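Local coordinates for protein RNA silencing suppressor p19 (Carnation Italian ringspot virus, PDB 6BJV) that suppresses RNA silencing in plants by binding short interfering RNAs as a homodimer that selects them by the length of their duplex region, at residues L32-P37 / F70-R75; G88-D93 / M136-K141. All coordinates share one frame; numbering follows the deposited sequence.

Contact 1: residues L32-P37 / F70-R75; sequences LPDESP and FKRYLR. With nucleotides of chain D.
Arg75 N donates to Glu35 OE1 at 2.7 Å and 166°, and Glu35 N in turn reaches Tyr73 O at 2.8 Å, giving Glu35 a two-point hold on strand 68-75. Its chain, extended beyond CG, carries the carboxylate past Leu74 CA to the N-H of Arg75. Asp34 takes the strand at Tyr73 N through OD1 (3.1 Å), with CG anti to its own backbone N (chi1 -179°); its OD2 closes an Asx turn by accepting Ser36 N from above the carboxylate plane and also receives Ser36 OG. At the start of the loop segment, Arg72 NE hydrogen-bonds to Leu32 O at 2.6 Å, close to the guanidinium plane, while Arg75 NE makes a weak bond to Glu35 O. Arg18 forms a salt bridge with Asp34, and Glu41 holds the outer end of Arg75. Around this polar core, Pro37 CD sits over one face of the Tyr73 ring, 4.0 Å from its centroid, and Leu32 CB and CD1 meet the two methyl groups of Leu74. The ribose of cytidine C1 of chain D lies against Tyr73, its O2' hydrogen-bonded to Pro37 O (3.1 Å). Carboxylates thus take up backbone N-H groups of an outer strand, tying the loop to the sheet beside the RNA's terminal nucleotide.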
loop_
_atom_site.group_PDB
_atom_site.type_symbol
_atom_site.label_atom_id
_atom_site.label_comp_id
_atom_site.label_asym_id
_atom_site.label_seq_id
_atom_site.Cartn_x
_atom_site.Cartn_y
_atom_site.Cartn_z
ATOM N N LEU A 32 -17.959 -4.784 -11.363
ATOM C CA LEU A 32 -19.092 -4.036 -10.848
ATOM C C LEU A 32 -19.070 -2.611 -11.387
ATOM O O LEU A 32 -17.990 -2.036 -11.563
ATOM C CB LEU A 32 -19.080 -3.996 -9.314
ATOM C CG LEU A 32 -19.183 -5.340 -8.591
ATOM C CD1 LEU A 32 -19.096 -5.134 -7.086
ATOM C CD2 LEU A 32 -20.469 -6.064 -8.956
ATOM N N PRO A 33 -20.228 -2.011 -11.660
ATOM C CA PRO A 33 -20.240 -0.624 -12.138
ATOM C C PRO A 33 -19.827 0.342 -11.038
ATOM O O PRO A 33 -19.683 -0.014 -9.867
ATOM C CB PRO A 33 -21.697 -0.391 -12.563
ATOM C CG PRO A 33 -22.335 -1.739 -12.574
ATOM C CD PRO A 33 -21.591 -2.560 -11.580
ATOM N N ASP A 34 -19.640 1.596 -11.440
ATOM C CA ASP A 34 -19.281 2.648 -10.503
ATOM C C ASP A 34 -20.511 3.110 -9.732
ATOM O O ASP A 34 -21.615 3.183 -10.280
ATOM C CB ASP A 34 -18.648 3.825 -11.246
ATOM C CG ASP A 34 -18.236 4.946 -10.317
ATOM O OD1 ASP A 34 -17.233 4.781 -9.593
ATOM O OD2 ASP A 34 -18.907 5.998 -10.317
ATOM N N GLU A 35 -20.315 3.419 -8.448
ATOM C CA GLU A 35 -21.396 3.852 -7.571
ATOM C C GLU A 35 -21.039 5.158 -6.868
ATOM O O GLU A 35 -21.440 5.381 -5.723
ATOM C CB GLU A 35 -21.731 2.768 -6.543
ATOM C CG GLU A 35 -22.155 1.438 -7.154
ATOM C CD GLU A 35 -22.252 0.321 -6.128
ATOM O OE1 GLU A 35 -21.659 0.455 -5.036
ATOM O OE2 GLU A 35 -22.922 -0.694 -6.414
ATOM N N SER A 36 -20.290 6.027 -7.538
ATOM C CA SER A 36 -19.889 7.286 -6.924
ATOM C C SER A 36 -21.128 8.104 -6.574
ATOM O O SER A 36 -21.992 8.309 -7.438
ATOM C CB SER A 36 -18.987 8.087 -7.863
ATOM O OG SER A 36 -17.847 7.339 -8.238
ATOM N N PRO A 37 -21.256 8.586 -5.340
ATOM C CA PRO A 37 -22.424 9.400 -4.997
ATOM C C PRO A 37 -22.335 10.785 -5.615
ATOM O O PRO A 37 -21.249 11.319 -5.854
ATOM C CB PRO A 37 -22.367 9.469 -3.468
ATOM C CG PRO A 37 -20.910 9.390 -3.167
ATOM C CD PRO A 37 -20.329 8.454 -4.201
ATOM N N PHE A 70 -7.713 2.468 -13.916
ATOM C CA PHE A 70 -9.146 2.305 -13.729
ATOM C C PHE A 70 -9.502 2.606 -12.279
ATOM O O PHE A 70 -8.683 2.424 -11.374
ATOM C CB PHE A 70 -9.594 0.885 -14.082
ATOM C CG PHE A 70 -9.292 0.482 -15.498
ATOM C CD1 PHE A 70 -8.037 0.011 -15.845
ATOM C CD2 PHE A 70 -10.267 0.560 -16.478
ATOM C CE1 PHE A 70 -7.759 -0.368 -17.148
ATOM C CE2 PHE A 70 -9.996 0.184 -17.779
ATOM C CZ PHE A 70 -8.739 -0.281 -18.115
ATOM N N LYS A 71 -10.735 3.061 -12.058
ATOM C CA LYS A 71 -11.167 3.469 -10.729
ATOM C C LYS A 71 -12.628 3.112 -10.505
ATOM O O LYS A 71 -13.455 3.222 -11.414
ATOM C CB LYS A 71 -10.960 4.974 -10.526
ATOM C CG LYS A 71 -9.534 5.340 -10.155
ATOM C CD LYS A 71 -9.277 6.830 -10.264
ATOM C CE LYS A 71 -7.845 7.158 -9.881
ATOM N NZ LYS A 71 -7.508 8.581 -10.143
ATOM N N ARG A 72 -12.934 2.686 -9.280
ATOM C CA ARG A 72 -14.291 2.358 -8.874
ATOM C C ARG A 72 -14.555 2.916 -7.484
ATOM O O ARG A 72 -13.656 2.983 -6.643
ATOM C CB ARG A 72 -14.538 0.841 -8.861
ATOM C CG ARG A 72 -14.869 0.234 -10.210
ATOM C CD ARG A 72 -16.208 0.726 -10.727
ATOM N NE ARG A 72 -16.586 0.063 -11.971
ATOM C CZ ARG A 72 -16.022 0.309 -13.148
ATOM N NH1 ARG A 72 -15.041 1.198 -13.248
ATOM N NH2 ARG A 72 -16.435 -0.340 -14.228
ATOM N N TYR A 73 -15.805 3.314 -7.255
ATOM C CA TYR A 73 -16.295 3.674 -5.928
ATOM C C TYR A 73 -17.533 2.832 -5.661
ATOM O O TYR A 73 -18.561 3.009 -6.322
ATOM C CB TYR A 73 -16.616 5.166 -5.829
ATOM C CG TYR A 73 -16.950 5.623 -4.426
ATOM C CD1 TYR A 73 -18.171 5.307 -3.842
ATOM C CD2 TYR A 73 -16.046 6.371 -3.685
ATOM C CE1 TYR A 73 -18.479 5.721 -2.560
ATOM C CE2 TYR A 73 -16.346 6.790 -2.403
ATOM C CZ TYR A 73 -17.564 6.463 -1.845
ATOM O OH TYR A 73 -17.869 6.877 -0.570
ATOM N N LEU A 74 -17.435 1.917 -4.703
ATOM C CA LEU A 74 -18.525 1.018 -4.362
ATOM C C LEU A 74 -19.073 1.364 -2.985
ATOM O O LEU A 74 -18.346 1.839 -2.108
ATOM C CB LEU A 74 -18.060 -0.440 -4.381
ATOM C CG LEU A 74 -17.421 -0.905 -5.690
ATOM C CD1 LEU A 74 -16.786 -2.269 -5.511
ATOM C CD2 LEU A 74 -18.443 -0.937 -6.816
ATOM N N ARG A 75 -20.368 1.119 -2.804
ATOM C CA ARG A 75 -21.013 1.367 -1.525
ATOM C C ARG A 75 -20.783 0.183 -0.597
ATOM O O ARG A 75 -20.825 -0.975 -1.021
ATOM C CB ARG A 75 -22.509 1.611 -1.723
ATOM C CG ARG A 75 -22.823 2.584 -2.853
ATOM C CD ARG A 75 -23.613 3.787 -2.374
ATOM N NE ARG A 75 -23.752 4.788 -3.429
ATOM C CZ ARG A 75 -24.601 5.810 -3.395
ATOM N NH1 ARG A 75 -25.410 5.981 -2.357
ATOM N NH2 ARG A 75 -24.645 6.664 -4.409
ATOM O OP3 C D 1 -13.198 11.122 -0.645
ATOM P P C D 1 -14.617 11.430 -0.353
ATOM O OP1 C D 1 -15.171 10.308 0.446
ATOM O OP2 C D 1 -14.687 12.805 0.199
ATOM O "O5'" C D 1 -15.395 11.449 -1.740
ATOM C "C5'" C D 1 -16.172 10.337 -2.155
ATOM C "C4'" C D 1 -17.006 10.673 -3.363
ATOM O "O4'" C D 1 -18.005 11.669 -3.008
ATOM C "C3'" C D 1 -16.262 11.302 -4.530
ATOM O "O3'" C D 1 -15.577 10.357 -5.334
ATOM C "C2'" C D 1 -17.369 12.048 -5.261
ATOM O "O2'" C D 1 -18.155 11.160 -6.044
ATOM C "C1'" C D 1 -18.204 12.557 -4.087
ATOM N N1 C D 1 -17.780 13.911 -3.668
ATOM C C2 C D 1 -18.142 14.997 -4.464
ATOM O O2 C D 1 -18.810 14.793 -5.489
ATOM N N3 C D 1 -17.756 16.243 -4.103
ATOM C C4 C D 1 -17.038 16.420 -2.995
ATOM N N4 C D 1 -16.682 17.668 -2.681
ATOM C C5 C D 1 -16.652 15.328 -2.162
ATOM C C6 C D 1 -17.040 14.101 -2.535
#

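Contact 2: residues G88-D93 / M136-K141; sequences GSWTGD and MAIRSK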
loop_
_atom_site.group_PDB
_atom_site.type_symbol
_atom_site.label_atom_id
_atom_site.label_comp_id
_atom_site.label_asym_id
_atom_site.label_seq_id
_atom_site.Cartn_x
_atom_site.Cartn_y
_atom_site.Cartn_z
ATOM N N GLY A 88 -16.468 -9.075 -4.838
ATOM C CA GLY A 88 -16.630 -9.423 -6.231
ATOM C C GLY A 88 -16.362 -8.294 -7.196
ATOM O O GLY A 88 -16.602 -8.444 -8.397
ATOM N N SER A 89 -15.868 -7.155 -6.702
ATOM C CA SER A 89 -15.558 -6.032 -7.579
ATOM C C SER A 89 -14.576 -6.432 -8.669
ATOM O O SER A 89 -14.647 -5.916 -9.791
ATOM C CB SER A 89 -14.989 -4.874 -6.762
ATOM O OG SER A 89 -14.757 -3.740 -7.578
ATOM N N TRP A 90 -13.650 -7.336 -8.359
ATOM C CA TRP A 90 -12.698 -7.839 -9.336
ATOM C C TRP A 90 -12.127 -9.147 -8.815
ATOM O O TRP A 90 -11.892 -9.291 -7.614
ATOM C CB TRP A 90 -11.570 -6.833 -9.597
ATOM C CG TRP A 90 -10.822 -6.444 -8.359
ATOM C CD1 TRP A 90 -11.027 -5.332 -7.596
ATOM C CD2 TRP A 90 -9.751 -7.166 -7.739
ATOM N NE1 TRP A 90 -10.149 -5.315 -6.540
ATOM C CE2 TRP A 90 -9.355 -6.430 -6.603
ATOM C CE3 TRP A 90 -9.088 -8.361 -8.033
ATOM C CZ2 TRP A 90 -8.327 -6.851 -5.763
ATOM C CZ3 TRP A 90 -8.067 -8.778 -7.196
ATOM C CH2 TRP A 90 -7.697 -8.025 -6.075
ATOM N N THR A 91 -11.917 -10.092 -9.720
ATOM C CA THR A 91 -11.304 -11.370 -9.400
ATOM C C THR A 91 -9.928 -11.449 -10.054
ATOM O O THR A 91 -9.479 -10.521 -10.732
ATOM C CB THR A 91 -12.205 -12.529 -9.843
ATOM O OG1 THR A 91 -11.521 -13.773 -9.644
ATOM C CG2 THR A 91 -12.594 -12.398 -11.309
ATOM N N GLY A 92 -9.245 -12.571 -9.826
ATOM C CA GLY A 92 -7.918 -12.744 -10.392
ATOM C C GLY A 92 -7.928 -12.787 -11.908
ATOM O O GLY A 92 -7.020 -12.267 -12.561
ATOM N N ASP A 93 -8.957 -13.407 -12.489
ATOM C CA ASP A 93 -9.029 -13.512 -13.943
ATOM C C ASP A 93 -9.379 -12.171 -14.576
ATOM O O ASP A 93 -8.855 -11.825 -15.641
ATOM C CB ASP A 93 -10.056 -14.574 -14.338
ATOM C CG ASP A 93 -9.804 -15.907 -13.660
ATOM O OD1 ASP A 93 -8.684 -16.112 -13.147
ATOM O OD2 ASP A 93 -10.727 -16.749 -13.644
ATOM N N MET A 136 -2.022 -10.784 -3.058
ATOM C CA MET A 136 -1.728 -9.873 -1.960
ATOM C C MET A 136 -2.723 -8.723 -1.896
ATOM O O MET A 136 -2.998 -8.207 -0.807
ATOM C CB MET A 136 -0.308 -9.324 -2.101
ATOM C CG MET A 136 0.148 -8.484 -0.921
ATOM S SD MET A 136 0.211 -9.435 0.608
ATOM C CE MET A 136 0.378 -8.127 1.819
ATOM N N ALA A 137 -3.275 -8.315 -3.041
ATOM C CA ALA A 137 -4.197 -7.187 -3.063
ATOM C C ALA A 137 -5.613 -7.606 -2.686
ATOM O O ALA A 137 -6.319 -6.861 -1.997
ATOM C CB ALA A 137 -4.192 -6.537 -4.446
ATOM N N ILE A 138 -6.047 -8.790 -3.127
ATOM C CA ILE A 138 -7.424 -9.210 -2.878
ATOM C C ILE A 138 -7.679 -9.347 -1.384
ATOM O O ILE A 138 -8.740 -8.956 -0.883
ATOM C CB ILE A 138 -7.735 -10.520 -3.628
ATOM C CG1 ILE A 138 -9.203 -10.922 -3.439
ATOM C CG2 ILE A 138 -6.825 -11.650 -3.164
ATOM C CD1 ILE A 138 -10.199 -9.955 -4.052
ATOM N N ARG A 139 -6.719 -9.904 -0.647
ATOM C CA ARG A 139 -6.910 -10.099 0.783
ATOM C C ARG A 139 -6.524 -8.870 1.591
ATOM O O ARG A 139 -7.111 -8.630 2.652
ATOM C CB ARG A 139 -6.119 -11.317 1.267
ATOM C CG ARG A 139 -4.614 -11.139 1.288
ATOM C CD ARG A 139 -3.919 -12.457 1.598
ATOM N NE ARG A 139 -4.664 -13.268 2.560
ATOM C CZ ARG A 139 -4.821 -12.963 3.846
ATOM N NH1 ARG A 139 -4.296 -11.852 4.343
ATOM N NH2 ARG A 139 -5.518 -13.769 4.635
ATOM N N SER A 140 -5.553 -8.082 1.119
ATOM C CA SER A 140 -5.336 -6.767 1.710
ATOM C C SER A 140 -6.611 -5.936 1.667
ATOM O O SER A 140 -6.873 -5.147 2.581
ATOM C CB SER A 140 -4.205 -6.040 0.983
ATOM O OG SER A 140 -2.973 -6.721 1.141
ATOM N N LYS A 141 -7.411 -6.102 0.612
ATOM C CA LYS A 141 -8.722 -5.469 0.549
ATOM C C LYS A 141 -9.662 -6.033 1.606
ATOM O O LYS A 141 -10.559 -5.326 2.077
ATOM C CB LYS A 141 -9.311 -5.658 -0.849
ATOM C CG LYS A 141 -10.692 -5.061 -1.055
ATOM C CD LYS A 141 -11.232 -5.425 -2.428
ATOM C CE LYS A 141 -12.584 -4.792 -2.682
ATOM N NZ LYS A 141 -13.132 -5.184 -4.008
#
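Trp90 has an extended backbone (phi/psi -161°/142°) in the loop before helix 92-99 and faces regular helix at 136-141, where Lys141 N bonds to Ala137 O. No hydrogen bond links the two segments; Thr91 holds the N-cap position of helix 92-99, though its side chain makes no capping bond. Trp90 bridges the gap with its six-membered ring. With CG between the backbone N and the carbonyl carbon (chi1 57°), the indole reaches the helix by its far corner, Trp90 CH2, which comes to 3.4 Å from Ile138 CA and 3.5 Å from Ile138 CB. Ile138 CD1 lies over one face in a CH-pi contact, 4.0 Å from the centroid of the six-membered ring of Trp90 and displaced toward its rim, while Ala137 CB approaches Trp90 CH2 at 4.1 Å. Lys141, fully extended, runs antiparallel alongside the indole and brings NZ to 3.3 Å from Ser89 CB. This buried ammonium is hydrogen-bonded to Val86 O, with Glu61 a long, weak ion-pair partner that also accepts from Ser89 OG. Trp63 meets Trp90 edge-to-face, and Tyr112 of strand 109-116 packs against Trp90, Ala137 and Lys141. The tryptophan therefore fills the interior between the loop joining helices 80-87 and 92-99, helix 130-144 and the sheet, while Met136 packs on Leu147 of the second subunit and Arg139 forms salt bridges with Glu143 of both chains.

How the contacts relate
Contact 1 closes before contact 2 opens along the chain, and their centres lie about 15 Å apart. The first joins the loop before helix 39-45 to strand 68-75, an outermost strand of the four-stranded antiparallel sheet within this chain; the second joins the loop after helix 80-87 to helix 130-144. They touch directly: Leu74 CD1 is 3.2 Å from Ser89 OG, and Leu32 CD1 packs at 3.7 Å from Ser89 CA. Glu61 of strand 58-65 also links them, pairing with Arg72 through its backbone and with Ser89 through its carboxylate. The packing is thus continuous, through Ser89, from the RNA-contacting loop to the helix that meets the second subunit.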